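Local coordinates for protein YghZ aldo-keto reductase (Escherichia coli, PDB 3N6Q) that probably reduces the carbonyl groups of aldehydes or ketones with a nicotinamide cofactor, as a TIM-barrel member of the aldo-keto reductase family, at residues E91-T96 with V132-S137; R24-S29 with L55-F60; Y115-L120 with A150-H155; L163-S168 with W185-L190; G218-T223 with S297-A302. One frame throughout, in Å; residues are numbered along the deposited sequence. Where two conformers were deposited one is given.

Interaction 1 of 5, residues E91-T96 with V132-S137; sequences ELIIST and VDIFYS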
# COMPACT_ATOMS: atom_id res chain seq x y z
N GLU B 91 24.94 3.35 -2.55
CA GLU B 91 26.02 3.44 -1.55
C GLU B 91 25.84 4.64 -0.60
O GLU B 91 26.74 4.91 0.21
CB GLU B 91 27.36 3.54 -2.30
CG GLU B 91 27.72 2.18 -2.90
CD GLU B 91 28.91 2.23 -3.82
OE1 GLU B 91 29.99 2.65 -3.40
OE2 GLU B 91 28.77 1.77 -4.97
N LEU B 92 24.80 5.46 -0.83
CA LEU B 92 24.61 6.71 -0.07
C LEU B 92 23.42 6.60 0.87
O LEU B 92 22.41 5.94 0.53
CB LEU B 92 24.32 7.92 -1.01
CG LEU B 92 25.40 8.18 -2.05
CD1 LEU B 92 24.99 9.49 -2.82
CD2 LEU B 92 26.78 8.37 -1.36
N ILE B 93 23.51 7.26 2.02
CA ILE B 93 22.34 7.45 2.92
C ILE B 93 21.98 8.91 2.91
O ILE B 93 22.77 9.78 3.26
CB ILE B 93 22.66 7.01 4.39
CG1 ILE B 93 23.18 5.59 4.42
CG2 ILE B 93 21.42 7.26 5.34
CD1 ILE B 93 22.12 4.52 3.90
N ILE B 94 20.84 9.20 2.27
CA ILE B 94 20.44 10.57 2.06
C ILE B 94 19.28 10.84 3.01
O ILE B 94 18.29 10.11 3.01
CB ILE B 94 19.99 10.79 0.57
CG1 ILE B 94 21.18 10.58 -0.38
CG2 ILE B 94 19.34 12.21 0.47
CD1 ILE B 94 20.81 10.42 -1.86
N SER B 95 19.33 11.92 3.79
CA SER B 95 18.20 12.24 4.61
C SER B 95 17.57 13.60 4.24
O SER B 95 18.22 14.45 3.59
CB SER B 95 18.58 12.28 6.07
OG SER B 95 19.63 13.25 6.18
N THR B 96 16.27 13.74 4.52
CA THR B 96 15.74 15.09 4.61
C THR B 96 14.69 15.20 5.71
O THR B 96 14.52 14.24 6.47
CB THR B 96 15.17 15.56 3.23
OG1 THR B 96 14.95 16.97 3.29
CG2 THR B 96 13.83 14.89 2.96
N VAL B 132 13.99 8.85 0.10
CA VAL B 132 15.16 9.22 0.90
C VAL B 132 15.45 8.04 1.84
O VAL B 132 14.56 7.24 2.12
CB VAL B 132 14.89 10.48 1.80
CG1 VAL B 132 14.91 11.76 0.93
CG2 VAL B 132 13.62 10.32 2.75
N ASP B 133 16.68 7.91 2.29
CA ASP B 133 16.94 6.79 3.25
C ASP B 133 16.39 7.11 4.64
O ASP B 133 15.88 6.23 5.33
CB ASP B 133 18.45 6.63 3.30
CG ASP B 133 19.00 6.28 1.94
OD1 ASP B 133 18.92 5.08 1.59
OD2 ASP B 133 19.42 7.17 1.18
N ILE B 134 16.44 8.38 5.03
CA ILE B 134 15.86 8.77 6.35
C ILE B 134 15.02 10.02 6.20
O ILE B 134 15.47 10.98 5.59
CB ILE B 134 16.95 9.07 7.43
CG1 ILE B 134 18.02 7.93 7.41
CG2 ILE B 134 16.28 9.18 8.79
CD1 ILE B 134 19.24 8.20 8.33
N PHE B 135 13.77 9.98 6.67
CA PHE B 135 12.96 11.18 6.68
C PHE B 135 12.75 11.59 8.13
O PHE B 135 12.37 10.74 8.93
CB PHE B 135 11.61 10.91 5.99
CG PHE B 135 10.70 12.13 5.97
CD1 PHE B 135 11.17 13.37 5.46
CD2 PHE B 135 9.40 12.05 6.43
CE1 PHE B 135 10.27 14.53 5.44
CE2 PHE B 135 8.51 13.15 6.38
CZ PHE B 135 8.95 14.37 5.95
N TYR B 136 13.03 12.84 8.50
CA TYR B 136 12.90 13.32 9.91
C TYR B 136 11.68 14.24 10.10
O TYR B 136 11.47 15.15 9.30
CB TYR B 136 14.06 14.25 10.22
CG TYR B 136 15.37 13.53 10.55
CD1 TYR B 136 15.75 13.31 11.89
CD2 TYR B 136 16.28 13.20 9.51
CE1 TYR B 136 17.03 12.80 12.23
CE2 TYR B 136 17.55 12.63 9.83
CZ TYR B 136 17.92 12.45 11.19
OH TYR B 136 19.17 11.93 11.44
N SER B 137 11.06 14.16 11.29
CA SER B 137 10.45 15.34 11.88
C SER B 137 11.58 16.25 12.40
O SER B 137 12.33 15.85 13.33
CB SER B 137 9.51 14.87 13.02
OG SER B 137 9.03 16.03 13.65

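Interaction 2 of 5, residues R24-S29 with L55-F60; sequences RLPALS and LGITHF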
# COMPACT_ATOMS: atom_id res chain seq x y z
N ARG B 24 24.65 1.05 9.09
CA ARG B 24 25.94 1.62 9.56
C ARG B 24 26.16 3.01 8.98
O ARG B 24 26.17 3.16 7.76
CB ARG B 24 27.09 0.69 9.13
CG ARG B 24 26.89 -0.73 9.72
CD ARG B 24 27.65 -1.79 8.90
NE ARG B 24 29.03 -1.61 9.26
CZ ARG B 24 30.05 -2.12 8.60
NH1 ARG B 24 29.84 -2.94 7.56
NH2 ARG B 24 31.28 -1.87 9.03
N LEU B 25 26.34 4.01 9.84
CA LEU B 25 26.63 5.35 9.37
C LEU B 25 28.16 5.54 9.49
O LEU B 25 28.78 4.94 10.40
CB LEU B 25 25.89 6.40 10.20
CG LEU B 25 24.34 6.26 10.03
CD1 LEU B 25 23.64 7.24 10.96
CD2 LEU B 25 23.94 6.51 8.55
N PRO B 26 28.76 6.33 8.59
CA PRO B 26 30.13 6.80 8.84
C PRO B 26 30.17 7.59 10.13
O PRO B 26 29.19 8.31 10.44
CB PRO B 26 30.39 7.73 7.64
CG PRO B 26 28.96 8.33 7.38
CD PRO B 26 28.09 7.11 7.52
N ALA B 27 31.27 7.47 10.91
CA ALA B 27 31.38 8.20 12.15
C ALA B 27 31.40 9.70 11.93
O ALA B 27 31.06 10.46 12.85
CB ALA B 27 32.71 7.77 12.98
N LEU B 28 31.79 10.15 10.73
CA LEU B 28 31.58 11.56 10.38
C LEU B 28 30.64 11.58 9.15
O LEU B 28 30.87 10.84 8.18
CB LEU B 28 32.92 12.26 10.01
CG LEU B 28 33.87 12.38 11.24
CD1 LEU B 28 34.71 11.06 11.37
CD2 LEU B 28 34.75 13.54 11.02
N SER B 29 29.57 12.36 9.25
CA SER B 29 28.62 12.55 8.11
C SER B 29 28.74 13.95 7.60
O SER B 29 29.15 14.86 8.34
CB SER B 29 27.20 12.33 8.60
OG SER B 29 27.11 10.98 9.01
N LEU B 55 36.39 9.99 0.89
CA LEU B 55 36.82 9.69 2.30
C LEU B 55 35.98 8.64 3.02
O LEU B 55 36.26 8.31 4.18
CB LEU B 55 36.88 10.97 3.15
CG LEU B 55 37.89 12.04 2.79
CD1 LEU B 55 37.50 13.32 3.49
CD2 LEU B 55 39.39 11.61 3.14
N GLY B 56 35.00 8.04 2.32
CA GLY B 56 34.12 7.05 2.93
C GLY B 56 32.89 7.66 3.60
O GLY B 56 32.13 6.97 4.27
N ILE B 57 32.73 8.96 3.51
CA ILE B 57 31.50 9.56 4.09
C ILE B 57 30.34 9.25 3.14
O ILE B 57 30.28 9.77 2.04
CB ILE B 57 31.67 11.03 4.30
CG1 ILE B 57 32.84 11.27 5.29
CG2 ILE B 57 30.35 11.65 4.80
CD1 ILE B 57 33.08 12.69 5.50
N THR B 58 29.43 8.41 3.60
CA THR B 58 28.36 7.87 2.77
C THR B 58 27.01 8.52 3.17
O THR B 58 25.96 8.23 2.52
CB THR B 58 28.21 6.39 2.97
OG1 THR B 58 28.12 6.16 4.39
CG2 THR B 58 29.41 5.60 2.39
N HIS B 59 27.03 9.40 4.18
CA HIS B 59 25.75 9.97 4.71
C HIS B 59 25.78 11.49 4.54
O HIS B 59 26.75 12.20 4.95
CB HIS B 59 25.49 9.60 6.22
CG HIS B 59 24.25 10.22 6.80
ND1 HIS B 59 23.09 10.38 6.04
CD2 HIS B 59 23.98 10.74 8.03
CE1 HIS B 59 22.16 11.00 6.79
NE2 HIS B 59 22.66 11.19 8.01
N PHE B 60 24.80 11.96 3.75
CA PHE B 60 24.60 13.33 3.33
C PHE B 60 23.26 13.74 3.94
O PHE B 60 22.21 13.17 3.64
CB PHE B 60 24.56 13.38 1.80
CG PHE B 60 25.88 13.03 1.19
CD1 PHE B 60 26.86 13.97 1.13
CD2 PHE B 60 26.26 11.71 1.08
CE1 PHE B 60 28.15 13.65 0.73
CE2 PHE B 60 27.57 11.36 0.71
CZ PHE B 60 28.49 12.36 0.51

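Interaction 3 of 5, residues Y115-L120 with A150-H155; sequences YLLASL and ASALAH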
# COMPACT_ATOMS: atom_id res chain seq x y z
N TYR B 115 1.68 19.15 6.07
CA TYR B 115 2.98 19.72 5.83
C TYR B 115 4.04 18.67 5.59
O TYR B 115 4.80 18.77 4.62
CB TYR B 115 3.38 20.66 6.96
CG TYR B 115 4.81 21.12 6.96
CD1 TYR B 115 5.39 21.72 5.84
CD2 TYR B 115 5.55 21.08 8.15
CE1 TYR B 115 6.74 22.15 5.89
CE2 TYR B 115 6.87 21.50 8.22
CZ TYR B 115 7.46 22.04 7.08
OH TYR B 115 8.78 22.46 7.10
N LEU B 116 4.05 17.64 6.44
CA LEU B 116 5.11 16.64 6.34
C LEU B 116 5.00 15.91 4.99
O LEU B 116 6.01 15.69 4.33
CB LEU B 116 5.04 15.64 7.50
CG LEU B 116 6.06 15.92 8.59
CD1 LEU B 116 5.92 17.32 9.10
CD2 LEU B 116 5.82 14.87 9.78
N LEU B 117 3.80 15.50 4.60
CA LEU B 117 3.73 14.68 3.41
C LEU B 117 3.86 15.54 2.15
O LEU B 117 4.50 15.12 1.18
CB LEU B 117 2.42 13.86 3.37
CG LEU B 117 2.37 12.79 4.49
CD1 LEU B 117 1.05 11.94 4.39
CD2 LEU B 117 3.64 11.86 4.49
N ALA B 118 3.29 16.74 2.15
CA ALA B 118 3.49 17.65 0.98
C ALA B 118 4.97 17.97 0.88
O ALA B 118 5.52 18.08 -0.24
CB ALA B 118 2.68 18.99 1.15
N SER B 119 5.61 18.22 2.03
CA SER B 119 7.01 18.66 2.00
C SER B 119 7.91 17.51 1.47
O SER B 119 8.86 17.77 0.66
CB SER B 119 7.52 19.09 3.37
OG SER B 119 8.85 19.55 3.20
N LEU B 120 7.64 16.29 1.93
CA LEU B 120 8.49 15.13 1.49
C LEU B 120 8.32 14.99 -0.04
O LEU B 120 9.30 14.73 -0.78
CB LEU B 120 8.01 13.83 2.14
CG LEU B 120 8.69 12.52 1.71
CD1 LEU B 120 10.27 12.65 1.75
CD2 LEU B 120 8.19 11.37 2.59
N ALA B 150 3.52 11.03 13.90
CA ALA B 150 3.98 9.63 13.73
C ALA B 150 3.35 8.93 12.57
O ALA B 150 4.01 8.13 11.91
CB ALA B 150 3.79 8.80 15.04
N SER B 151 2.03 9.12 12.39
CA SER B 151 1.28 8.50 11.30
C SER B 151 1.82 8.98 9.97
O SER B 151 1.93 8.21 9.01
CB SER B 151 -0.23 8.87 11.32
OG SER B 151 -0.90 8.19 10.25
N ALA B 152 2.12 10.27 9.92
CA ALA B 152 2.75 10.84 8.68
C ALA B 152 4.10 10.14 8.36
O ALA B 152 4.37 9.73 7.22
CB ALA B 152 2.95 12.35 8.80
N LEU B 153 4.99 10.09 9.34
CA LEU B 153 6.23 9.33 9.16
C LEU B 153 5.93 7.88 8.73
O LEU B 153 6.61 7.38 7.82
CB LEU B 153 7.07 9.34 10.46
CG LEU B 153 7.48 10.72 10.91
CD1 LEU B 153 8.23 10.57 12.31
CD2 LEU B 153 8.39 11.39 9.87
N ALA B 154 4.93 7.22 9.35
CA ALA B 154 4.62 5.84 8.98
C ALA B 154 4.17 5.72 7.53
O ALA B 154 4.53 4.78 6.84
CB ALA B 154 3.58 5.22 9.90
N HIS B 155 3.35 6.68 7.10
CA HIS B 155 2.92 6.69 5.72
C HIS B 155 4.10 6.87 4.75
O HIS B 155 4.14 6.22 3.70
CB HIS B 155 1.88 7.81 5.52
CG HIS B 155 1.27 7.80 4.15
ND1 HIS B 155 0.23 6.94 3.82
CD2 HIS B 155 1.64 8.41 3.01
CE1 HIS B 155 -0.07 7.11 2.54
NE2 HIS B 155 0.74 8.03 2.04

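Interaction 4 of 5, residues L163-S168 with W185-L190; sequences LYVGIS and WKIPLL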
# COMPACT_ATOMS: atom_id res chain seq x y z
N LEU B 163 13.05 5.02 3.62
CA LEU B 163 13.37 3.66 4.11
C LEU B 163 13.23 3.61 5.65
O LEU B 163 12.71 2.64 6.19
CB LEU B 163 14.78 3.27 3.73
CG LEU B 163 15.08 3.12 2.21
CD1 LEU B 163 16.48 2.54 1.95
CD2 LEU B 163 14.01 2.23 1.56
N TYR B 164 13.64 4.69 6.32
CA TYR B 164 13.67 4.78 7.79
C TYR B 164 13.22 6.18 8.22
O TYR B 164 13.21 7.13 7.40
CB TYR B 164 15.11 4.62 8.36
CG TYR B 164 15.84 3.35 7.98
CD1 TYR B 164 15.73 2.20 8.80
CD2 TYR B 164 16.69 3.31 6.88
CE1 TYR B 164 16.50 1.05 8.52
CE2 TYR B 164 17.42 2.15 6.55
CZ TYR B 164 17.34 1.04 7.42
OH TYR B 164 18.07 -0.07 7.17
N VAL B 165 12.87 6.33 9.49
CA VAL B 165 12.47 7.64 9.95
C VAL B 165 13.27 8.09 11.18
O VAL B 165 13.73 7.26 11.94
CB VAL B 165 10.93 7.72 10.20
CG1 VAL B 165 10.20 7.72 8.84
CG2 VAL B 165 10.45 6.62 11.10
N GLY B 166 13.37 9.40 11.36
CA GLY B 166 14.22 10.03 12.41
C GLY B 166 13.43 11.18 13.05
O GLY B 166 12.41 11.66 12.50
N ILE B 167 13.85 11.61 14.22
CA ILE B 167 13.40 12.86 14.77
C ILE B 167 14.56 13.73 15.16
O ILE B 167 15.69 13.25 15.41
CB ILE B 167 12.43 12.67 15.97
CG1 ILE B 167 13.14 11.88 17.11
CG2 ILE B 167 11.22 11.84 15.56
CD1 ILE B 167 12.13 11.61 18.34
N SER B 168 14.29 15.01 15.29
CA SER B 168 15.32 15.99 15.66
C SER B 168 14.82 16.95 16.72
O SER B 168 13.74 17.48 16.62
CB SER B 168 15.84 16.77 14.41
OG SER B 168 16.92 17.61 14.77
N TRP B 185 2.85 1.01 14.42
CA TRP B 185 2.91 0.78 12.97
C TRP B 185 3.99 -0.24 12.61
O TRP B 185 4.27 -0.49 11.42
CB TRP B 185 3.24 2.11 12.29
CG TRP B 185 2.17 3.17 12.41
CD1 TRP B 185 2.19 4.30 13.19
CD2 TRP B 185 0.99 3.26 11.61
NE1 TRP B 185 1.04 5.03 12.98
CE2 TRP B 185 0.30 4.41 12.00
CE3 TRP B 185 0.43 2.43 10.65
CZ2 TRP B 185 -0.90 4.80 11.41
CZ3 TRP B 185 -0.81 2.78 10.09
CH2 TRP B 185 -1.46 3.94 10.48
N LYS B 186 4.55 -0.88 13.64
CA LYS B 186 5.68 -1.78 13.50
C LYS B 186 6.88 -1.13 12.81
O LYS B 186 7.57 -1.78 12.00
CB LYS B 186 5.25 -3.06 12.78
CG LYS B 186 4.17 -3.87 13.59
CD LYS B 186 3.64 -5.09 12.78
CE LYS B 186 4.69 -6.17 12.75
NZ LYS B 186 5.14 -6.52 14.13
N ILE B 187 7.14 0.13 13.14
CA ILE B 187 8.29 0.82 12.60
C ILE B 187 9.17 1.26 13.78
O ILE B 187 8.66 1.88 14.72
CB ILE B 187 7.80 2.08 11.83
CG1 ILE B 187 7.03 1.61 10.59
CG2 ILE B 187 9.02 3.00 11.46
CD1 ILE B 187 6.33 2.77 9.90
N PRO B 188 10.46 0.89 13.77
CA PRO B 188 11.34 1.42 14.84
C PRO B 188 11.81 2.81 14.51
O PRO B 188 12.21 3.06 13.35
CB PRO B 188 12.56 0.46 14.83
CG PRO B 188 12.61 -0.17 13.42
CD PRO B 188 11.16 -0.02 12.82
N LEU B 189 11.89 3.69 15.50
CA LEU B 189 12.53 5.00 15.29
C LEU B 189 14.01 4.73 15.01
O LEU B 189 14.68 4.13 15.87
CB LEU B 189 12.38 5.86 16.54
CG LEU B 189 13.10 7.22 16.42
CD1 LEU B 189 12.49 8.17 15.26
CD2 LEU B 189 12.98 7.99 17.77
N LEU B 190 14.56 5.18 13.87
CA LEU B 190 15.97 4.88 13.57
C LEU B 190 16.97 5.67 14.42
O LEU B 190 18.01 5.13 14.87
CB LEU B 190 16.28 5.07 12.07
CG LEU B 190 17.76 4.87 11.73
CD1 LEU B 190 18.16 3.32 11.79
CD2 LEU B 190 18.05 5.47 10.32
O HOH W 1 12.79 3.67 10.82

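Interaction 5 of 5, residues G218-T223 with S297-A302; sequences GCIAFT and SVLIGA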
# COMPACT_ATOMS: atom_id res chain seq x y z
N GLY B 218 19.60 5.45 17.23
CA GLY B 218 20.92 6.10 17.09
C GLY B 218 20.90 7.59 17.40
O GLY B 218 19.87 8.19 17.67
N CYS B 219 22.08 8.19 17.42
CA CYS B 219 22.24 9.57 17.80
C CYS B 219 23.25 10.20 16.84
O CYS B 219 24.43 9.77 16.80
CB CYS B 219 22.81 9.67 19.24
SG CYS B 219 22.98 11.38 19.78
N ILE B 220 22.84 11.25 16.11
CA ILE B 220 23.73 11.91 15.23
C ILE B 220 23.86 13.36 15.68
O ILE B 220 22.88 14.07 15.83
CB ILE B 220 23.36 11.73 13.71
CG1 ILE B 220 24.34 12.54 12.88
CG2 ILE B 220 21.93 12.28 13.48
CD1 ILE B 220 24.28 12.16 11.34
N ALA B 221 25.08 13.75 16.06
CA ALA B 221 25.28 15.07 16.65
C ALA B 221 25.29 16.22 15.63
O ALA B 221 26.20 16.35 14.79
CB ALA B 221 26.62 15.09 17.51
N PHE B 222 24.35 17.17 15.81
CA PHE B 222 24.30 18.37 14.95
C PHE B 222 25.12 19.47 15.64
O PHE B 222 25.19 19.55 16.88
CB PHE B 222 22.82 18.80 14.86
CG PHE B 222 22.59 20.06 14.07
CD1 PHE B 222 22.72 20.06 12.69
CD2 PHE B 222 22.26 21.25 14.72
CE1 PHE B 222 22.53 21.22 11.93
CE2 PHE B 222 22.07 22.42 13.97
CZ PHE B 222 22.19 22.40 12.57
N THR B 223 25.81 20.29 14.84
CA THR B 223 26.74 21.36 15.32
C THR B 223 27.78 20.83 16.35
O THR B 223 27.94 21.41 17.42
CB THR B 223 26.11 22.61 15.94
OG1 THR B 223 25.18 22.28 17.00
CG2 THR B 223 25.38 23.45 14.84
N SER B 297 27.33 9.20 14.97
CA SER B 297 28.01 10.00 13.94
C SER B 297 28.01 11.45 14.38
O SER B 297 27.17 11.86 15.23
CB SER B 297 27.27 9.79 12.57
OG SER B 297 28.01 10.42 11.51
N VAL B 298 28.91 12.25 13.80
CA VAL B 298 28.91 13.68 14.03
C VAL B 298 28.74 14.34 12.67
O VAL B 298 29.28 13.91 11.69
CB VAL B 298 30.22 14.15 14.71
CG1 VAL B 298 30.34 13.46 16.11
CG2 VAL B 298 31.45 13.77 13.87
N LEU B 299 27.87 15.33 12.64
CA LEU B 299 27.56 16.03 11.38
C LEU B 299 28.46 17.19 11.14
O LEU B 299 28.40 18.21 11.82
CB LEU B 299 26.13 16.55 11.43
CG LEU B 299 25.13 15.57 10.89
CD1 LEU B 299 23.71 16.00 11.45
CD2 LEU B 299 25.19 15.58 9.33
N ILE B 300 29.31 17.07 10.13
CA ILE B 300 30.28 18.08 9.81
C ILE B 300 29.73 18.94 8.68
O ILE B 300 29.35 18.40 7.63
CB ILE B 300 31.57 17.44 9.27
CG1 ILE B 300 32.13 16.50 10.34
CG2 ILE B 300 32.57 18.57 8.92
CD1 ILE B 300 32.23 17.24 11.61
N GLY B 301 29.75 20.25 8.87
CA GLY B 301 29.23 21.16 7.85
C GLY B 301 30.31 21.86 7.07
O GLY B 301 30.49 23.08 7.23
N ALA B 302 31.02 21.13 6.24
CA ALA B 302 32.24 21.63 5.58
C ALA B 302 31.99 22.65 4.51
O ALA B 302 31.08 22.50 3.71
CB ALA B 302 33.05 20.47 4.99
O HOH W 2 26.20 19.94 12.05

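Interaction 1 of 5, residues E91-T96 with V132-S137
Within the beta-alpha-beta unit of strand 93-98, helix 113-127 and strand 132-137, I94 and D133 tie the two parallel strands together at their start. The aspartate CG lies anti to its own carbonyl carbon (chi1 -61°), which carries OD2 back to I94 N, 2.7 Å away. That bond is almost straight, 172° at the hydrogen, and uses the anti side of the carboxylate, somewhat out of its plane. I94 O is gripped in turn by two amides at the corner of the second strand, D133 N at 2.8 Å and I134 N at 3.2 Å. Both backbone polar atoms of I94 are thus engaged by the same bend. The carboxylate has further charge around it: OD2 pairs with R89 and OD1 with K114 of the second subunit, which would favour its ionised form.

Beyond the corner the regular parallel pattern takes over, T96 N bonding to I134 O at 3.1 Å and Y136 N to T96 O at 2.9 Å. Side chains alternate between the faces. On the barrel interior, I93 CG2 meets I134 CD1 at 3.8 Å, and S95 CB sits at the edge of the Y136 ring while its hydroxyl bonds to D61. Facing helix 113-127, T96 CG2 touches V132 CG1 at 3.9 Å, crossing that side chain at about a right angle. Such parallel pairing, with a helix covering the outer face, is typical of the TIM barrel.

Interaction 2 of 5, residues R24-S29 with L55-F60
With CG anti to its backbone N (chi1 177°), the H59 ring swings across to S29, whose OG stands anti to its own carbonyl carbon (chi1 -63°). The serine oxygen therefore lies at the edge of the imidazole, near its plane, 3.3 Å from H59 CD2. Polar partners outside the pair fix both groups: S29 OG bonds to S297 OG, and H59 ND1 to I93 O. L25 CD2 also packs against the ring, obliquely.

P26 packs across the loop that leads into strand 59-61. Its CD touches T58 OG1 at 3.3 Å and H59 CB at 3.8 Å, while its CB rests near G56 O. An alanine in place of P26 would lack CG and CD and would probably open a gap beside the T58 hydroxyl and H59 CB.

These segments belong to the beta-alpha-beta unit of strand 24-31, helix 42-54 and strand 59-61, the helix ending in a Schellman motif at G56. Packing, of side chains on one another and on backbone atoms, joins the two segments without hydrogen bonds. The T58 hydroxyl itself bonds to Y107 OH of the second subunit, a residue that also packs on P26. I57 CG2, for its part, lies on L28 O at 3.5 Å, a buried carbonyl for which the model contains no polar partner.

Interaction 3 of 5, residues Y115-L120 with A150-H155
L117 and H155 meet at about a right angle, side chain across side chain, where helix 115-120 runs beside helix 150-155. H155 holds CG anti to its backbone N (chi1 -174°), which extends the imidazole toward the other helix. There L117 CD1 comes within 3.8 Å of H155 CD2, approaching the ring obliquely. The second methyl of the same leucine branches the other way and lies against the backbone: L117 CD2 is 3.5 Å from A152 O. One leucine thus spans nearly a turn of the opposing helix, a ring at one branch and a carbonyl at the other. L163 and Q158 of the third subunit pack on L117 and H155, respectively.

A152 is the small residue at the middle of the contact. Its CB points at the facing helix and fits between two consecutive leucines, with L116 CD2 at 3.9 Å and L117 CG at 4.4 Å. L116 turns CD2 toward the alanine methyl from a chi1 of -101°, well away from a staggered value. L116 CD2 also reaches L153 CD2 at 4.3 Å. L153 leaves its backbone pointing away from the contact, but its tip bends back to make this touch.

The helix axes approach to 9.6 Å and cross at -30°, the helices running in the same general direction. Both are outer helices of the barrel: helix 113-127 follows strand 93-98, and helix 146-158 follows strand 132-137. L116 packs inward on A98 of strand 93-98, and L153 also meets M178 and L182 of the next helix, 172-183.

Interaction 4 of 5, residues L163-S168 with W185-L190
L190 lays its side chain slantwise over Y164 CB and CG, and its atoms can be followed outward one by one. CB lies 3.4 Å from V165 O and also faces Y164 CB. With CG anti to the backbone N (chi1 176°), the fork is carried on to the tyrosine. There L190 CD2 meets Y164 CB at 3.6 Å and lies close to CG of the ring, while CD1 comes to 4.0 Å from Y164 CD1. Beyond the ring, Y164 OH bonds to E148 and to the K114 amide, both of the second subunit.

The backbone of L190 points to strand 162-168 as well: its N donates to V165 O at 3.0 Å, the nitrogen nearly along the C=O axis. V165 N gives its hydrogen to a water, and that water donates to P188 O at 2.7 Å, extending the link two residues back along the loop. L189 sends CD2 to I167 CD1 at 3.8 Å, its side chain wedged also against V179 and L182 of helix 172-183. V165 CG2 meets I187 CG2 at 3.9 Å.

The chemistry is that of a loop entering a parallel barrel: apolar branches of I187, L189 and L190 meet Y164, V165 and I167, and one direct amide bond plus one water bridge serve the backbone polar groups of V165.

Interaction 5 of 5, residues G218-T223 with S297-A302
S297 O is approached by two neighbouring groups of the adjacent strand. A221 N donates to it at 2.9 Å with an angle of 164° at the hydrogen, and I220 CA adds a CH...O contact at 3.4 Å. One step on, L299 N bonds to A221 O at 2.9 Å; one step back, the bond from S297 N to C219 O is weak. Past the paired region a water takes over, accepting from T223 N and donating to L299 O, so the link continues past the last direct bond.

This is parallel pairing in the TIM barrel between strands 218-221 and 297-300. The latter also pairs with strand 24-31 and thereby closes the ring. S297 OG marks that seam, bonding to P26 O.

On the face carrying I220 and S297, the isoleucine extends CG1 anti to its backbone N (chi1 177°) and meets L299 at about a right angle. I220 CD1 comes to 3.5 Å from L299 CG, and also lies 4.0 Å from S297 CB. L299 CD1 in turn reaches the edge of the F222 ring, 4.4 Å from F222 CD1. An alanine in place of L299 would probably open a gap beside I220 CD1 and take a methyl from the F222 ring edge. On the other face A221 CB touches V298 CG1 at 4.3 Å, and V298 packs on L28 of the adjoining strand.

Four of the contacts reach one curled sheet, and interaction 3 lies outside it. Along the chain interaction 2 closes first; interactions 1 and 3 then interleave, since helix 113-127 connects the strands of interaction 1, and interactions 4 and 5 follow in series. Neighbours share strands or adjoining ones: interactions 1 and 4 have centres about 11 Å apart, interactions 2 and 5 about 10 Å. The last pair brings the ends of the barrel together, strand 24-31 lying next to strand 297-300. Interactions 2 and 3, with centres about 26 Å apart, do not touch. Contacts between successive units thus accumulate into a closed barrel with helices outside, while interactions 1, 2 and 4 also face the second subunit.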